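Side-chain contact in transcriptional regulator (PDB 2EH3), which probably binds DNA as a transcription factor of the TetR/AcrR family, and carries bound magnesium ions: residues G37-Y40 with F41-S45. Numbering follows the deposited sequence.
Sequences GAFY and FHFKS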
ATOM      1  N   GLY A  37      31.699 -12.566 -13.617  1.00 14.25           N
ATOM      2  CA  GLY A  37      31.780 -12.104 -14.996  1.00 13.34           C
ATOM      3  C   GLY A  37      30.519 -12.439 -15.763  1.00 12.66           C
ATOM      4  O   GLY A  37      30.072 -11.683 -16.630  1.00 13.54           O
ATOM      5  N   ALA A  38      29.928 -13.585 -15.452  1.00 11.81           N
ATOM      6  CA  ALA A  38      28.709 -13.967 -16.138  1.00 12.40           C
ATOM      7  C   ALA A  38      27.604 -12.992 -15.750  1.00 12.99           C
ATOM      8  O   ALA A  38      26.780 -12.593 -16.572  1.00 13.37           O
ATOM      9  CB  ALA A  38      28.323 -15.385 -15.736  1.00 13.20           C
ATOM     10  N   PHE A  39      27.595 -12.617 -14.480  1.00 12.67           N
ATOM     11  CA  PHE A  39      26.582 -11.693 -14.018  1.00 11.81           C
ATOM     12  C   PHE A  39      26.759 -10.323 -14.655  1.00 11.26           C
ATOM     13  O   PHE A  39      25.806  -9.758 -15.193  1.00 13.60           O
ATOM     14  CB  PHE A  39      26.642 -11.570 -12.491  1.00 12.27           C
ATOM     15  CG  PHE A  39      25.671 -10.566 -11.924  1.00 14.02           C
ATOM     16  CD1 PHE A  39      24.411 -10.978 -11.490  1.00 15.27           C
ATOM     17  CD2 PHE A  39      26.001  -9.207 -11.869  1.00 14.25           C
ATOM     18  CE1 PHE A  39      23.495 -10.025 -11.008  1.00 15.04           C
ATOM     19  CE2 PHE A  39      25.099  -8.257 -11.391  1.00 14.58           C
ATOM     20  CZ  PHE A  39      23.840  -8.682 -10.962  1.00 14.31           C
ATOM     21  N   TYR A  40      27.977  -9.797 -14.608  1.00 12.05           N
ATOM     22  CA  TYR A  40      28.222  -8.482 -15.170  1.00 13.69           C
ATOM     23  C   TYR A  40      28.124  -8.389 -16.676  1.00 13.75           C
ATOM     24  O   TYR A  40      27.988  -7.281 -17.228  1.00 16.88           O
ATOM     25  CB  TYR A  40      29.539  -7.952 -14.623  1.00 13.96           C
ATOM     26  CG  TYR A  40      29.375  -7.575 -13.157  1.00 16.66           C
ATOM     27  CD1 TYR A  40      28.505  -6.550 -12.777  1.00 16.85           C
ATOM     28  CD2 TYR A  40      30.038  -8.274 -12.155  1.00 17.45           C
ATOM     29  CE1 TYR A  40      28.295  -6.226 -11.435  1.00 19.43           C
ATOM     30  CE2 TYR A  40      29.837  -7.966 -10.804  1.00 19.31           C
ATOM     31  CZ  TYR A  40      28.962  -6.940 -10.454  1.00 20.18           C
ATOM     32  OH  TYR A  40      28.743  -6.627  -9.120  1.00 21.78           O
ATOM     33  N   PHE A  41      28.181  -9.537 -17.350  1.00 13.32           N
ATOM     34  CA  PHE A  41      28.019  -9.534 -18.796  1.00 14.43           C
ATOM     35  C   PHE A  41      26.559  -9.149 -19.093  1.00 14.93           C
ATOM     36  O   PHE A  41      26.289  -8.410 -20.045  1.00 16.33           O
ATOM     37  CB  PHE A  41      28.316 -10.920 -19.389  1.00 13.52           C
ATOM     38  CG  PHE A  41      28.011 -11.030 -20.865  1.00 15.66           C
ATOM     39  CD1 PHE A  41      28.924 -10.578 -21.821  1.00 15.93           C
ATOM     40  CD2 PHE A  41      26.825 -11.608 -21.292  1.00 17.49           C
ATOM     41  CE1 PHE A  41      28.655 -10.715 -23.186  1.00 17.14           C
ATOM     42  CE2 PHE A  41      26.540 -11.750 -22.649  1.00 17.97           C
ATOM     43  CZ  PHE A  41      27.463 -11.303 -23.601  1.00 16.96           C
ATOM     44  N   HIS A  42      25.635  -9.617 -18.254  1.00 14.60           N
ATOM     45  CA  HIS A  42      24.208  -9.328 -18.426  1.00 15.76           C
ATOM     46  C   HIS A  42      23.650  -8.132 -17.671  1.00 16.36           C
ATOM     47  O   HIS A  42      22.653  -7.547 -18.107  1.00 17.36           O
ATOM     48  CB  HIS A  42      23.368 -10.551 -18.047  1.00 17.24           C
ATOM     49  CG  HIS A  42      23.612 -11.739 -18.917  1.00 16.97           C
ATOM     50  ND1 HIS A  42      23.191 -11.799 -20.227  1.00 20.10           N
ATOM     51  CD2 HIS A  42      24.265 -12.898 -18.674  1.00 18.68           C
ATOM     52  CE1 HIS A  42      23.578 -12.949 -20.753  1.00 18.53           C
ATOM     53  NE2 HIS A  42      24.230 -13.633 -19.832  1.00 19.19           N
ATOM     54  N   PHE A  43      24.270  -7.778 -16.545  1.00 14.97           N
ATOM     55  CA  PHE A  43      23.800  -6.663 -15.707  1.00 16.42           C
ATOM     56  C   PHE A  43      24.980  -5.828 -15.225  1.00 18.03           C
ATOM     57  O   PHE A  43      25.905  -6.355 -14.640  1.00 20.53           O
ATOM     58  CB  PHE A  43      23.041  -7.225 -14.489  1.00 14.80           C
ATOM     59  CG  PHE A  43      21.835  -8.058 -14.859  1.00 12.91           C
ATOM     60  CD1 PHE A  43      20.638  -7.438 -15.281  1.00 13.34           C
ATOM     61  CD2 PHE A  43      21.880  -9.458 -14.817  1.00 12.63           C
ATOM     62  CE1 PHE A  43      19.530  -8.210 -15.648  1.00 14.50           C
ATOM     63  CE2 PHE A  43      20.769 -10.236 -15.187  1.00 14.33           C
ATOM     64  CZ  PHE A  43      19.586  -9.609 -15.607  1.00 14.22           C
ATOM     65  N   LYS A  44      24.944  -4.518 -15.427  1.00 19.38           N
ATOM     66  CA  LYS A  44      26.075  -3.735 -14.980  1.00 20.71           C
ATOM     67  C   LYS A  44      26.071  -3.474 -13.476  1.00 20.17           C
ATOM     68  O   LYS A  44      27.118  -3.175 -12.883  1.00 21.20           O
ATOM     69  CB  LYS A  44      26.152  -2.435 -15.787  1.00 25.25           C
ATOM     70  CG  LYS A  44      26.450  -2.704 -17.270  1.00 29.20           C
ATOM     71  CD  LYS A  44      27.754  -3.504 -17.422  1.00 31.33           C
ATOM     72  CE  LYS A  44      27.929  -4.098 -18.818  1.00 33.55           C
ATOM     73  NZ  LYS A  44      27.224  -5.407 -18.982  1.00 32.70           N
ATOM     74  N   SER A  45      24.913  -3.675 -12.848  1.00 18.34           N
ATOM     75  CA  SER A  45      24.775  -3.433 -11.425  1.00 17.08           C
ATOM     76  C   SER A  45      23.557  -4.133 -10.834  1.00 15.89           C
ATOM     77  O   SER A  45      22.681  -4.607 -11.550  1.00 15.04           O
ATOM     78  CB  SER A  45      24.602  -1.940 -11.182  1.00 17.50           C
ATOM     79  OG  SER A  45      23.404  -1.515 -11.811  1.00 17.73           O
TER
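F39 and F43 meet in a local contact four residues apart, where helix 36-42 runs out into the turn that leads to helix 46-67. The two side chains cross at about a right angle: CB of F43 lies off-centre over the F39 ring, 3.9 Å from CE2 of F39, and the ring planes are inclined at 41°. F39 sends its ring inward among I7, V29 and L49, CG lying trans to the main-chain N (chi1 177°), while F43 packs on I7 and L49 as well; both rings thus lie against helices 3-18 and 46-67, and F39 also against helix 25-32. Helix 36-42 is the second helix of the predicted helix-turn-helix, the position of the recognition helix in TetR-type repressors. Its last turn closes with F43 N giving a 2.8 Å hydrogen bond to F39 O. F43 then leaves helical conformation, and its carbonyl O turns back to Y40, 3.2 Å from CA in a C-H...O contact. K44, bent at chi2 and chi4, folds its chain back so that NZ gives a 2.7 Å hydrogen bond to Y40 O, nearly in line with that carbonyl (C=O...N angle 161°). One residue on, S45 OG caps E48 N at the start of helix 46-67, while K44 N donates a hydrogen bond to E48 OE2.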